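Local coordinates for probable primosomal replication protein n (Ralstonia solanacearum, PDB 4FDB) that probably binds single-stranded DNA as a homodimer and helps restart stalled replication forks by stabilising the helicase PriA on DNA, at residues A1-Q6 / G75-K80; A9-R14 / D63-G68; V24-C29 / L53-M58; L30-G35 / E47-A52. The protein carries 3 engineered substitutions. All blocks are in the same frame, centred on the assembly; numbering follows the deposited sequence. Where two conformers were deposited one is given.

Contact 1: residues A1-Q6 / G75-K80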
loop_
_atom_site.group_PDB
_atom_site.type_symbol
_atom_site.label_atom_id
_atom_site.label_comp_id
_atom_site.label_asym_id
_atom_site.label_seq_id
_atom_site.Cartn_x
_atom_site.Cartn_y
_atom_site.Cartn_z
ATOM N N ALA A 1 0.064 -5.852 -14.302
ATOM C CA ALA A 1 0.430 -6.315 -12.968
ATOM C C ALA A 1 -0.505 -5.727 -11.919
ATOM O O ALA A 1 -0.751 -4.516 -11.891
ATOM C CB ALA A 1 1.876 -5.955 -12.660
ATOM N N ILE A 2 -1.043 -6.570 -11.047
ATOM C CA ILE A 2 -1.955 -6.053 -10.031
ATOM C C ILE A 2 -1.241 -5.109 -9.066
ATOM O O ILE A 2 -0.089 -5.304 -8.710
ATOM C CB ILE A 2 -2.715 -7.161 -9.258
ATOM C CG1 ILE A 2 -3.913 -6.559 -8.509
ATOM C CG2 ILE A 2 -1.804 -7.868 -8.281
ATOM C CD1 ILE A 2 -4.784 -7.580 -7.809
ATOM N N ASN A 3 -1.948 -4.051 -8.684
ATOM C CA ASN A 3 -1.473 -3.077 -7.705
ATOM C C ASN A 3 -2.761 -2.550 -7.133
ATOM O O ASN A 3 -3.366 -1.644 -7.702
ATOM C CB ASN A 3 -0.662 -1.978 -8.409
ATOM C CG ASN A 3 -0.443 -0.720 -7.546
ATOM O OD1 ASN A 3 -0.720 -0.685 -6.341
ATOM N ND2 ASN A 3 0.034 0.336 -8.193
ATOM N N ARG A 4 -3.198 -3.144 -6.023
ATOM C CA ARG A 4 -4.511 -2.801 -5.459
ATOM C C ARG A 4 -4.463 -2.807 -3.948
ATOM O O ARG A 4 -4.146 -3.826 -3.340
ATOM C CB ARG A 4 -5.557 -3.815 -5.939
ATOM C CG ARG A 4 -6.974 -3.558 -5.434
ATOM C CD ARG A 4 -7.991 -4.384 -6.213
ATOM N NE ARG A 4 -9.363 -4.091 -5.807
ATOM C CZ ARG A 4 -10.120 -4.901 -5.070
ATOM N NH1 ARG A 4 -11.357 -4.546 -4.747
ATOM N NH2 ARG A 4 -9.643 -6.071 -4.662
ATOM N N LEU A 5 -4.788 -1.663 -3.352
ATOM C CA LEU A 5 -4.835 -1.521 -1.909
ATOM C C LEU A 5 -6.293 -1.341 -1.498
ATOM O O LEU A 5 -7.010 -0.538 -2.096
ATOM C CB LEU A 5 -4.039 -0.289 -1.467
ATOM C CG LEU A 5 -4.113 -0.003 0.045
ATOM C CD1 LEU A 5 -3.495 -1.156 0.828
ATOM C CD2 LEU A 5 -3.428 1.306 0.429
ATOM N N GLN A 6 -6.728 -2.112 -0.508
ATOM C CA GLN A 6 -8.033 -1.907 0.124
ATOM C C GLN A 6 -7.754 -1.470 1.542
ATOM O O GLN A 6 -6.995 -2.116 2.245
ATOM C CB GLN A 6 -8.811 -3.211 0.172
ATOM C CG GLN A 6 -9.101 -3.849 -1.171
ATOM C CD GLN A 6 -9.583 -5.271 -1.009
ATOM O OE1 GLN A 6 -8.790 -6.213 -1.014
ATOM N NE2 GLN A 6 -10.891 -5.434 -0.838
ATOM N N GLY A 75 -7.932 1.344 -4.252
ATOM C CA GLY A 75 -7.168 2.091 -5.222
ATOM C C GLY A 75 -5.826 1.465 -5.414
ATOM O O GLY A 75 -5.691 0.243 -5.263
ATOM N N PHE A 76 -4.844 2.291 -5.752
ATOM C CA PHE A 76 -3.520 1.768 -6.081
ATOM C C PHE A 76 -2.425 2.651 -5.524
ATOM O O PHE A 76 -2.666 3.799 -5.198
ATOM C CB PHE A 76 -3.362 1.618 -7.598
ATOM C CG PHE A 76 -3.489 2.915 -8.374
ATOM C CD1 PHE A 76 -2.358 3.636 -8.742
ATOM C CD2 PHE A 76 -4.737 3.383 -8.771
ATOM C CE1 PHE A 76 -2.468 4.814 -9.489
ATOM C CE2 PHE A 76 -4.859 4.562 -9.507
ATOM C CZ PHE A 76 -3.731 5.284 -9.851
ATOM N N LEU A 77 -1.224 2.096 -5.373
ATOM C CA LEU A 77 -0.092 2.891 -4.913
ATOM C C LEU A 77 0.669 3.472 -6.105
ATOM O O LEU A 77 0.726 2.864 -7.164
ATOM C CB LEU A 77 0.877 2.026 -4.108
ATOM C CG LEU A 77 0.310 1.486 -2.798
ATOM C CD1 LEU A 77 1.355 0.590 -2.125
ATOM C CD2 LEU A 77 -0.091 2.630 -1.880
ATOM N N ALA A 78 1.276 4.638 -5.911
ATOM C CA ALA A 78 2.112 5.242 -6.934
ATOM C C ALA A 78 3.135 6.141 -6.276
ATOM O O ALA A 78 3.063 6.375 -5.079
ATOM C CB ALA A 78 1.275 6.015 -7.936
ATOM N N ARG A 79 4.120 6.583 -7.056
ATOM C CA ARG A 79 5.107 7.539 -6.581
ATOM C C ARG A 79 4.478 8.916 -6.488
ATOM O O ARG A 79 3.681 9.299 -7.351
ATOM C CB ARG A 79 6.295 7.610 -7.537
ATOM C CG ARG A 79 7.383 6.605 -7.273
ATOM C CD ARG A 79 8.606 6.910 -8.134
ATOM N NE ARG A 79 9.674 5.938 -7.926
ATOM C CZ ARG A 79 10.326 5.327 -8.911
ATOM N NH1 ARG A 79 10.016 5.596 -10.174
ATOM N NH2 ARG A 79 11.284 4.450 -8.635
ATOM N N LYS A 80 4.846 9.654 -5.444
ATOM C CA LYS A 80 4.371 11.019 -5.234
ATOM C C LYS A 80 4.734 11.901 -6.429
ATOM O O LYS A 80 3.875 12.583 -6.995
ATOM C CB LYS A 80 4.996 11.590 -3.957
ATOM C CG LYS A 80 4.304 12.821 -3.388
ATOM C CD LYS A 80 3.017 12.443 -2.686
ATOM C CE LYS A 80 2.439 13.610 -1.894
ATOM N NZ LYS A 80 1.150 13.242 -1.234
#
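Asn3 turns its CG anti to its own backbone N (chi1 164°), and a chi2 near zero sets OD1 and ND2 so that both can meet the backbone of Leu77. The amide then behaves like a stand-in for a strand residue: Leu77 N donates to Asn3 OD1 at 3.0 Å, and Asn3 ND2 donates to Leu77 O at 2.8 Å. The second bond lies in the amide plane, on a lone pair of the Leu77 carbonyl; in the first, the donor is tilted from the carbonyl plane of the Asn3 amide. Both bonds are nearly straight, so the side chain is held at both ends and cannot flip without losing bonds. Phe76 CB packs against Asn3 O at 3.3 Å, and the amide and phenyl planes stand nearly perpendicular (88°).

Further along, the main chains take over. Leu5 and Gly75 form an antiparallel hydrogen-bonded pair, with Leu5 N to Gly75 O at 2.8 Å and Gly75 N to Leu5 O at 3.0 Å. This closes the sheet of the OB-type fold between strands 3-19 and 70-79, its first and last in sheet order. The strand segments run 117° apart; consistent with this wide angle, Leu5 with Gly75 is the single bridge pair of the two segments, and the Asn3 side chain makes the next link. Leu5 CD2 meets Leu77 CD2 at 4.3 Å, on the side where Leu5 also touches Phe89. Phe76 carries its ring away to stack on His90, while residues 3-6 pair antiparallel with a strand of the second subunit, extending the sheet across the dimer interface.

Contact 2: residues A9-R14 / D63-G68. Engineered in segment 9-14: Val12 (natural residue Ala).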
loop_
_atom_site.group_PDB
_atom_site.type_symbol
_atom_site.label_atom_id
_atom_site.label_comp_id
_atom_site.label_asym_id
_atom_site.label_seq_id
_atom_site.Cartn_x
_atom_site.Cartn_y
_atom_site.Cartn_z
ATOM N N ALA A 9 -10.157 3.398 6.647
ATOM C CA ALA A 9 -9.324 4.356 7.366
ATOM C C ALA A 9 -10.072 5.656 7.598
ATOM O O ALA A 9 -11.031 5.961 6.901
ATOM C CB ALA A 9 -8.041 4.620 6.591
ATOM N N THR A 10 -9.617 6.415 8.588
ATOM C CA THR A 10 -10.252 7.669 8.953
ATOM C C THR A 10 -9.623 8.819 8.178
ATOM O O THR A 10 -8.404 8.931 8.107
ATOM C CB THR A 10 -10.068 7.920 10.453
ATOM O OG1 THR A 10 -10.656 6.834 11.177
ATOM C CG2 THR A 10 -10.714 9.239 10.879
ATOM N N LEU A 11 -10.454 9.682 7.594
ATOM C CA LEU A 11 -9.926 10.878 6.945
ATOM C C LEU A 11 -9.454 11.848 8.021
ATOM O O LEU A 11 -10.243 12.277 8.839
ATOM C CB LEU A 11 -10.997 11.552 6.096
ATOM C CG LEU A 11 -10.537 12.878 5.487
ATOM C CD1 LEU A 11 -9.461 12.614 4.472
ATOM C CD2 LEU A 11 -11.700 13.649 4.863
ATOM N N VAL A 12 -8.165 12.178 8.026
ATOM C CA VAL A 12 -7.609 13.054 9.055
ATOM C C VAL A 12 -7.638 14.507 8.610
ATOM O O VAL A 12 -8.026 15.416 9.345
ATOM C CB VAL A 12 -6.123 12.669 9.326
ATOM C CG1 VAL A 12 -5.518 13.577 10.378
ATOM C CG2 VAL A 12 -6.013 11.214 9.746
ATOM N N GLU A 13 -7.184 14.734 7.382
ATOM C CA GLU A 13 -7.209 16.083 6.871
ATOM C C GLU A 13 -7.167 16.034 5.363
ATOM O O GLU A 13 -6.793 15.026 4.762
ATOM C CB GLU A 13 -6.039 16.901 7.420
ATOM C CG GLU A 13 -4.697 16.227 7.298
ATOM C CD GLU A 13 -3.574 17.045 7.931
ATOM O OE1 GLU A 13 -3.573 17.243 9.172
ATOM O OE2 GLU A 13 -2.683 17.496 7.182
ATOM N N ARG A 14 -7.582 17.123 4.750
ATOM C CA ARG A 14 -7.456 17.212 3.300
ATOM C C ARG A 14 -7.026 18.606 2.905
ATOM O O ARG A 14 -7.279 19.570 3.632
ATOM C CB ARG A 14 -8.743 16.771 2.587
ATOM C CG ARG A 14 -10.008 17.358 3.133
ATOM C CD ARG A 14 -11.228 16.937 2.307
ATOM N NE ARG A 14 -12.473 17.351 2.968
ATOM C CZ ARG A 14 -13.007 18.559 2.869
ATOM N NH1 ARG A 14 -12.426 19.494 2.120
ATOM N NH2 ARG A 14 -14.136 18.837 3.508
ATOM N N ASP A 63 -13.640 16.183 -1.540
ATOM C CA ASP A 63 -13.771 17.591 -1.193
ATOM C C ASP A 63 -15.012 17.887 -0.347
ATOM O O ASP A 63 -15.120 18.963 0.244
ATOM C CB ASP A 63 -13.788 18.447 -2.466
ATOM C CG ASP A 63 -13.498 19.913 -2.193
ATOM O OD1 ASP A 63 -12.500 20.217 -1.500
ATOM O OD2 ASP A 63 -14.273 20.769 -2.666
ATOM N N ARG A 64 -15.949 16.945 -0.295
ATOM C CA ARG A 64 -17.182 17.137 0.464
ATOM C C ARG A 64 -17.261 16.261 1.713
ATOM O O ARG A 64 -18.270 16.260 2.416
ATOM C CB ARG A 64 -18.414 16.894 -0.413
ATOM C CG ARG A 64 -18.565 15.463 -0.898
ATOM C CD ARG A 64 -20.025 15.057 -1.036
ATOM N NE ARG A 64 -20.198 13.920 -1.939
ATOM C CZ ARG A 64 -19.997 12.649 -1.602
ATOM N NH1 ARG A 64 -19.604 12.337 -0.375
ATOM N NH2 ARG A 64 -20.187 11.690 -2.497
ATOM N N ILE A 65 -16.199 15.527 1.999
ATOM C CA ILE A 65 -16.204 14.629 3.155
ATOM C C ILE A 65 -15.587 15.288 4.394
ATOM O O ILE A 65 -14.508 15.865 4.312
ATOM C CB ILE A 65 -15.458 13.332 2.823
ATOM C CG1 ILE A 65 -16.238 12.548 1.760
ATOM C CG2 ILE A 65 -15.268 12.486 4.075
ATOM C CD1 ILE A 65 -15.516 11.326 1.268
ATOM N N ALA A 66 -16.273 15.205 5.532
ATOM C CA ALA A 66 -15.776 15.805 6.770
ATOM C C ALA A 66 -14.587 15.024 7.324
ATOM O O ALA A 66 -14.624 13.795 7.390
ATOM C CB ALA A 66 -16.874 15.849 7.812
ATOM N N PRO A 67 -13.526 15.741 7.728
ATOM C CA PRO A 67 -12.468 15.078 8.495
ATOM C C PRO A 67 -13.056 14.380 9.723
ATOM O O PRO A 67 -13.935 14.927 10.400
ATOM C CB PRO A 67 -11.564 16.243 8.899
ATOM C CG PRO A 67 -11.719 17.214 7.736
ATOM C CD PRO A 67 -13.198 17.147 7.432
ATOM N N GLY A 68 -12.581 13.172 9.992
ATOM C CA GLY A 68 -13.133 12.348 11.049
ATOM C C GLY A 68 -13.968 11.209 10.495
ATOM O O GLY A 68 -14.312 10.270 11.210
HETATM O O HOH W 1 -10.425 19.316 -0.027
#
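Arg14 reaches Ile65 O with two nitrogens of its guanidinium, a side-on grip on a single acceptor. The NE bond measures 2.9 Å to Ile65 O and lies in the carbonyl plane; the bond from NH2 to Ile65 O is 3.1 Å, less straight, with its donor above that plane. Both keep the oxygen close to the guanidinium plane, at its edge. CG sits between the backbone N and carbonyl carbon (chi1 47°), and from there the chain runs extended to NE. A third hydrogen bond joins the backbones: Gly68 N donates to Leu11 O at 2.8 Å, with an N-H angle of 166°.

The charged pair is looser. Arg14 NH1 is 3.7 Å from Asp63 OD1, a long salt bridge in which the oxygen lies well out of the guanidinium plane and no N-H points at it. One water closes the gap, accepting from Arg14 NH1 at 2.9 Å and donating to Asp63 OD1 at 2.7 Å. Asp63 O rests over one guanidinium face without a hydrogen bond.

Van der Waals contact comes from Leu11, whose CD2 touches Ile65 CG2 at 3.8 Å and lies near Ile65 O. Pro67 CB packs on Val12 O; Val12 itself is an engineered residue. Gly68 has a positive phi of 106°, and a CB there would be jammed against the preceding carbonyl.

Val12 and Glu13 both face Leu30, a classic beta bulge. The contact fastens the loop after helix 57-62 to this bulged first strand of an OB-type fold.

Contact 3: residues V24-C29 / L53-M58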
loop_
_atom_site.group_PDB
_atom_site.type_symbol
_atom_site.label_atom_id
_atom_site.label_comp_id
_atom_site.label_asym_id
_atom_site.label_seq_id
_atom_site.Cartn_x
_atom_site.Cartn_y
_atom_site.Cartn_z
ATOM N N VAL A 24 -7.614 18.604 -14.499
ATOM C CA VAL A 24 -8.131 17.536 -13.657
ATOM C C VAL A 24 -7.948 17.894 -12.185
ATOM O O VAL A 24 -6.834 18.167 -11.742
ATOM C CB VAL A 24 -7.428 16.197 -13.953
ATOM C CG1 VAL A 24 -7.963 15.114 -13.037
ATOM C CG2 VAL A 24 -7.630 15.821 -15.418
ATOM N N PRO A 25 -9.047 17.893 -11.412
ATOM C CA PRO A 25 -8.894 18.244 -9.997
ATOM C C PRO A 25 -8.262 17.132 -9.178
ATOM O O PRO A 25 -8.540 15.960 -9.412
ATOM C CB PRO A 25 -10.336 18.466 -9.526
ATOM C CG PRO A 25 -11.181 17.675 -10.452
ATOM C CD PRO A 25 -10.446 17.617 -11.780
ATOM N N ILE A 26 -7.448 17.522 -8.203
ATOM C CA ILE A 26 -6.826 16.587 -7.275
ATOM C C ILE A 26 -7.042 17.079 -5.865
ATOM O O ILE A 26 -6.807 18.250 -5.586
ATOM C CB ILE A 26 -5.311 16.596 -7.451
ATOM C CG1 ILE A 26 -4.931 16.339 -8.910
ATOM C CG2 ILE A 26 -4.661 15.609 -6.484
ATOM C CD1 ILE A 26 -5.165 14.938 -9.349
ATOM N N VAL A 27 -7.471 16.186 -4.980
ATOM C CA VAL A 27 -7.496 16.482 -3.549
ATOM C C VAL A 27 -6.541 15.533 -2.838
ATOM O O VAL A 27 -6.748 14.324 -2.837
ATOM C CB VAL A 27 -8.925 16.382 -2.952
ATOM C CG1 VAL A 27 -8.887 16.422 -1.424
ATOM C CG2 VAL A 27 -9.803 17.517 -3.482
ATOM N N ASN A 28 -5.475 16.093 -2.274
ATOM C CA ASN A 28 -4.560 15.344 -1.426
ATOM C C ASN A 28 -5.116 15.242 -0.021
ATOM O O ASN A 28 -5.693 16.191 0.491
ATOM C CB ASN A 28 -3.208 16.038 -1.376
ATOM C CG ASN A 28 -2.430 15.871 -2.661
ATOM O OD1 ASN A 28 -2.546 16.679 -3.576
ATOM N ND2 ASN A 28 -1.631 14.814 -2.733
ATOM N N CYS A 29 -4.937 14.092 0.607
ATOM C CA CYS A 29 -5.416 13.947 1.974
ATOM C C CYS A 29 -4.519 13.020 2.768
ATOM O O CYS A 29 -3.577 12.429 2.232
ATOM C CB CYS A 29 -6.864 13.467 1.986
ATOM S SG CYS A 29 -7.132 11.890 1.196
ATOM N N LEU A 53 -4.735 10.455 -2.345
ATOM C CA LEU A 53 -5.317 11.497 -3.175
ATOM C C LEU A 53 -6.452 10.944 -4.008
ATOM O O LEU A 53 -6.510 9.746 -4.290
ATOM C CB LEU A 53 -4.253 12.184 -4.037
ATOM C CG LEU A 53 -3.607 11.470 -5.223
ATOM C CD1 LEU A 53 -4.508 11.485 -6.467
ATOM C CD2 LEU A 53 -2.290 12.134 -5.545
ATOM N N GLY A 54 -7.364 11.827 -4.387
ATOM C CA GLY A 54 -8.415 11.484 -5.317
ATOM C C GLY A 54 -8.321 12.438 -6.488
ATOM O O GLY A 54 -8.070 13.625 -6.298
ATOM N N ALA A 55 -8.512 11.914 -7.697
ATOM C CA ALA A 55 -8.468 12.725 -8.904
ATOM C C ALA A 55 -9.791 12.649 -9.634
ATOM O O ALA A 55 -10.492 11.641 -9.553
ATOM C CB ALA A 55 -7.361 12.238 -9.830
ATOM N N GLY A 56 -10.124 13.705 -10.366
ATOM C CA GLY A 56 -11.344 13.709 -11.152
ATOM C C GLY A 56 -12.552 13.685 -10.241
ATOM O O GLY A 56 -12.595 14.411 -9.246
ATOM N N LYS A 57 -13.536 12.852 -10.559
ATOM C CA LYS A 57 -14.728 12.782 -9.715
ATOM C C LYS A 57 -14.367 12.436 -8.270
ATOM O O LYS A 57 -15.016 12.888 -7.331
ATOM C CB LYS A 57 -15.742 11.784 -10.268
ATOM C CG LYS A 57 -17.036 11.748 -9.465
ATOM C CD LYS A 57 -18.170 11.084 -10.219
ATOM C CE LYS A 57 -19.381 10.900 -9.310
ATOM N NZ LYS A 57 -19.683 12.127 -8.514
HETATM N N MSE A 58 -13.310 11.657 -8.086
HETATM C CA MSE A 58 -12.902 11.286 -6.735
HETATM C C MSE A 58 -12.401 12.497 -5.935
HETATM O O MSE A 58 -12.541 12.543 -4.710
HETATM C CB MSE A 58 -11.844 10.181 -6.786
HETATM C CG MSE A 58 -11.696 9.409 -5.494
HETATM SE SE MSE A 58 -13.371 8.480 -5.035
HETATM C CE MSE A 58 -13.791 7.746 -6.781
#
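Ile26 and Ala55 pair near the open end of the beta hairpin formed by strands 25-37 and 44-55, the second and third strands of this OB-type fold, just where the latter gives way to helix 57-62. The strand axes are 4.7 Å apart at closest approach and 169° in direction, close to ideal antiparallel. Val27 and Gly54 form the hydrogen-bonded pair: Val27 N reaches Gly54 O at 2.9 Å, and Gly54 N returns to Val27 O at 3.0 Å. Non-hydrogen-bonded pairs flank it, Ile26 with Ala55 and Asn28 with Leu53. The last rung, Gly56 N to Pro25 O at 2.9 Å, ties down the N-cap residue of the helix. Gly56 has a positive phi, and a CB on Gly54 would collide with Met58 O.

Helix residues Ala59 and Leu62 receive Val27 on one face. On the other, Asn28 and Leu53 lie side by side, ND2 being 3.9 Å from Leu53 CB, while Asn28 OD1 accepts from Arg18. With CG1 anti to the carbonyl carbon (chi1 -54°) and chi2 at -72°, the Ile26 chain bends across to the opposing strand, where its CD1 meets Ala55 CB at 3.5 Å.

Contact 4: residues L30-G35 / E47-A52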
loop_
_atom_site.group_PDB
_atom_site.type_symbol
_atom_site.label_atom_id
_atom_site.label_comp_id
_atom_site.label_asym_id
_atom_site.label_seq_id
_atom_site.Cartn_x
_atom_site.Cartn_y
_atom_site.Cartn_z
ATOM N N LEU A 30 -4.783 12.948 4.068
ATOM C CA LEU A 30 -4.067 12.049 4.953
ATOM C C LEU A 30 -5.108 11.137 5.570
ATOM O O LEU A 30 -6.141 11.613 6.085
ATOM C CB LEU A 30 -3.385 12.855 6.063
ATOM C CG LEU A 30 -2.538 12.084 7.082
ATOM C CD1 LEU A 30 -1.332 11.449 6.401
ATOM C CD2 LEU A 30 -2.094 13.006 8.202
ATOM N N LEU A 31 -4.838 9.840 5.528
ATOM C CA LEU A 31 -5.712 8.830 6.130
ATOM C C LEU A 31 -5.008 8.178 7.300
ATOM O O LEU A 31 -3.795 8.056 7.308
ATOM C CB LEU A 31 -6.049 7.749 5.103
ATOM C CG LEU A 31 -6.730 8.269 3.842
ATOM C CD1 LEU A 31 -6.914 7.128 2.860
ATOM C CD2 LEU A 31 -8.075 8.897 4.187
ATOM N N SER A 32 -5.774 7.746 8.293
ATOM C CA SER A 32 -5.197 7.098 9.459
ATOM C C SER A 32 -5.836 5.745 9.578
ATOM O O SER A 32 -7.065 5.648 9.683
ATOM C CB SER A 32 -5.539 7.896 10.724
ATOM O OG SER A 32 -5.131 7.195 11.888
ATOM N N TYR A 33 -5.004 4.709 9.574
ATOM C CA TYR A 33 -5.455 3.344 9.759
ATOM C C TYR A 33 -5.182 2.860 11.178
ATOM O O TYR A 33 -4.093 3.061 11.730
ATOM C CB TYR A 33 -4.769 2.382 8.755
ATOM C CG TYR A 33 -5.166 0.942 9.015
ATOM C CD1 TYR A 33 -6.312 0.404 8.447
ATOM C CD2 TYR A 33 -4.421 0.136 9.878
ATOM C CE1 TYR A 33 -6.698 -0.902 8.727
ATOM C CE2 TYR A 33 -4.798 -1.165 10.148
ATOM C CZ TYR A 33 -5.943 -1.671 9.578
ATOM O OH TYR A 33 -6.313 -2.967 9.863
ATOM N N SER A 34 -6.167 2.181 11.760
ATOM C CA SER A 34 -6.002 1.534 13.056
ATOM C C SER A 34 -6.793 0.227 13.106
ATOM O O SER A 34 -8.025 0.227 13.062
ATOM C CB SER A 34 -6.443 2.462 14.187
ATOM O OG SER A 34 -7.794 2.854 14.019
ATOM N N GLY A 35 -6.085 -0.889 13.211
ATOM C CA GLY A 35 -6.727 -2.181 13.143
ATOM C C GLY A 35 -5.800 -3.308 13.517
ATOM O O GLY A 35 -4.829 -3.124 14.247
ATOM N N GLU A 47 -1.061 0.308 13.278
ATOM C CA GLU A 47 -1.539 1.682 13.149
ATOM C C GLU A 47 -0.552 2.490 12.327
ATOM O O GLU A 47 0.646 2.459 12.591
ATOM C CB GLU A 47 -1.729 2.334 14.521
ATOM C CG GLU A 47 -2.783 1.651 15.389
ATOM C CD GLU A 47 -3.084 2.398 16.678
ATOM O OE1 GLU A 47 -2.511 3.494 16.893
ATOM O OE2 GLU A 47 -3.890 1.877 17.484
ATOM N N PHE A 48 -1.052 3.206 11.336
ATOM C CA PHE A 48 -0.205 4.081 10.541
ATOM C C PHE A 48 -1.062 5.140 9.875
ATOM O O PHE A 48 -2.295 5.031 9.836
ATOM C CB PHE A 48 0.579 3.275 9.474
ATOM C CG PHE A 48 -0.292 2.585 8.458
ATOM C CD1 PHE A 48 -0.623 3.215 7.259
ATOM C CD2 PHE A 48 -0.757 1.299 8.686
ATOM C CE1 PHE A 48 -1.425 2.583 6.318
ATOM C CE2 PHE A 48 -1.565 0.668 7.748
ATOM C CZ PHE A 48 -1.889 1.301 6.564
ATOM N N SER A 49 -0.405 6.162 9.341
ATOM C CA SER A 49 -1.086 7.134 8.508
ATOM C C SER A 49 -0.488 7.046 7.112
ATOM O O SER A 49 0.664 6.637 6.954
ATOM C CB SER A 49 -0.916 8.532 9.074
ATOM O OG SER A 49 -1.581 8.622 10.327
ATOM N N ILE A 50 -1.281 7.399 6.113
ATOM C CA ILE A 50 -0.806 7.293 4.734
ATOM C C ILE A 50 -1.329 8.468 3.912
ATOM O O ILE A 50 -2.479 8.885 4.060
ATOM C CB ILE A 50 -1.214 5.937 4.121
ATOM C CG1 ILE A 50 -0.544 5.725 2.760
ATOM C CG2 ILE A 50 -2.744 5.812 4.049
ATOM C CD1 ILE A 50 -0.815 4.333 2.164
ATOM N N GLU A 51 -0.459 9.044 3.082
ATOM C CA GLU A 51 -0.892 10.091 2.172
ATOM C C GLU A 51 -1.710 9.481 1.049
ATOM O O GLU A 51 -1.343 8.445 0.495
ATOM C CB GLU A 51 0.326 10.831 1.601
ATOM C CG GLU A 51 1.078 11.661 2.645
ATOM C CD GLU A 51 0.380 12.978 2.980
ATOM O OE1 GLU A 51 -0.597 13.336 2.283
ATOM O OE2 GLU A 51 0.808 13.660 3.943
ATOM N N ALA A 52 -2.829 10.120 0.713
ATOM C CA ALA A 52 -3.691 9.619 -0.343
ATOM C C ALA A 52 -4.101 10.779 -1.232
ATOM O O ALA A 52 -3.837 11.948 -0.917
ATOM C CB ALA A 52 -4.929 8.931 0.245
#
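Tyr33 sets its CB over the phenyl ring of Phe48 across a hydrogen-bonded antiparallel pair. This CB stands over one face of that ring, a CH-pi contact 3.9 Å from the centroid and 18° off the normal. CG, anti to the backbone N (chi1 176°), lies 3.8 Å from Phe48 CE2. CD2 comes closer, 3.6 Å from the same CE2, but the two rings then slide apart: their planes differ by 26° and their centroids are 5.3 Å apart, so overlap is slight. At the tip, OH bonds to the carbonyl of Ala1 in the second subunit.

The backbone fixes this placement, with Tyr33 N donating to Phe48 O at 2.7 Å. A like pair follows at Leu31 and Ile50, where Leu31 N to Ile50 O is nearly straight. On the face shared with Tyr33, Leu31 CD1 packs on Ala52 CB at 3.7 Å, and Phe89 touches Leu31, Ile50 and Ala52. Ser32, Ser49, Ser34 and Glu47 line the reverse face, where Leu30 CD1 also meets Ser49 CB.

The hairpin of strands 25-37 and 44-55, with one apolar and one largely polar face, forms the second and third strands of the OB-type fold to which the family belongs.

Contact 1 is the buried one, contacts 3 and 4 are partly buried, and contact 2 lies at the surface. Contacts 3 and 4 share the hairpin of strands 25-37 and 44-55 and meet through Cys29 N and Ala52 O; both rely on regular antiparallel ladders. Contacts 1 and 2 share strand 3-19 but lie about 20 Å apart, centre to centre, and lean on polar side chains that bond to backbone atoms: a neutral amide inside, a guanidinium with a water outside. Contact 2 joins contact 4 through backbone bonds of Val12 with Leu30 and Thr10 with Ser32. Only contacts 1 and 4 reach the second subunit.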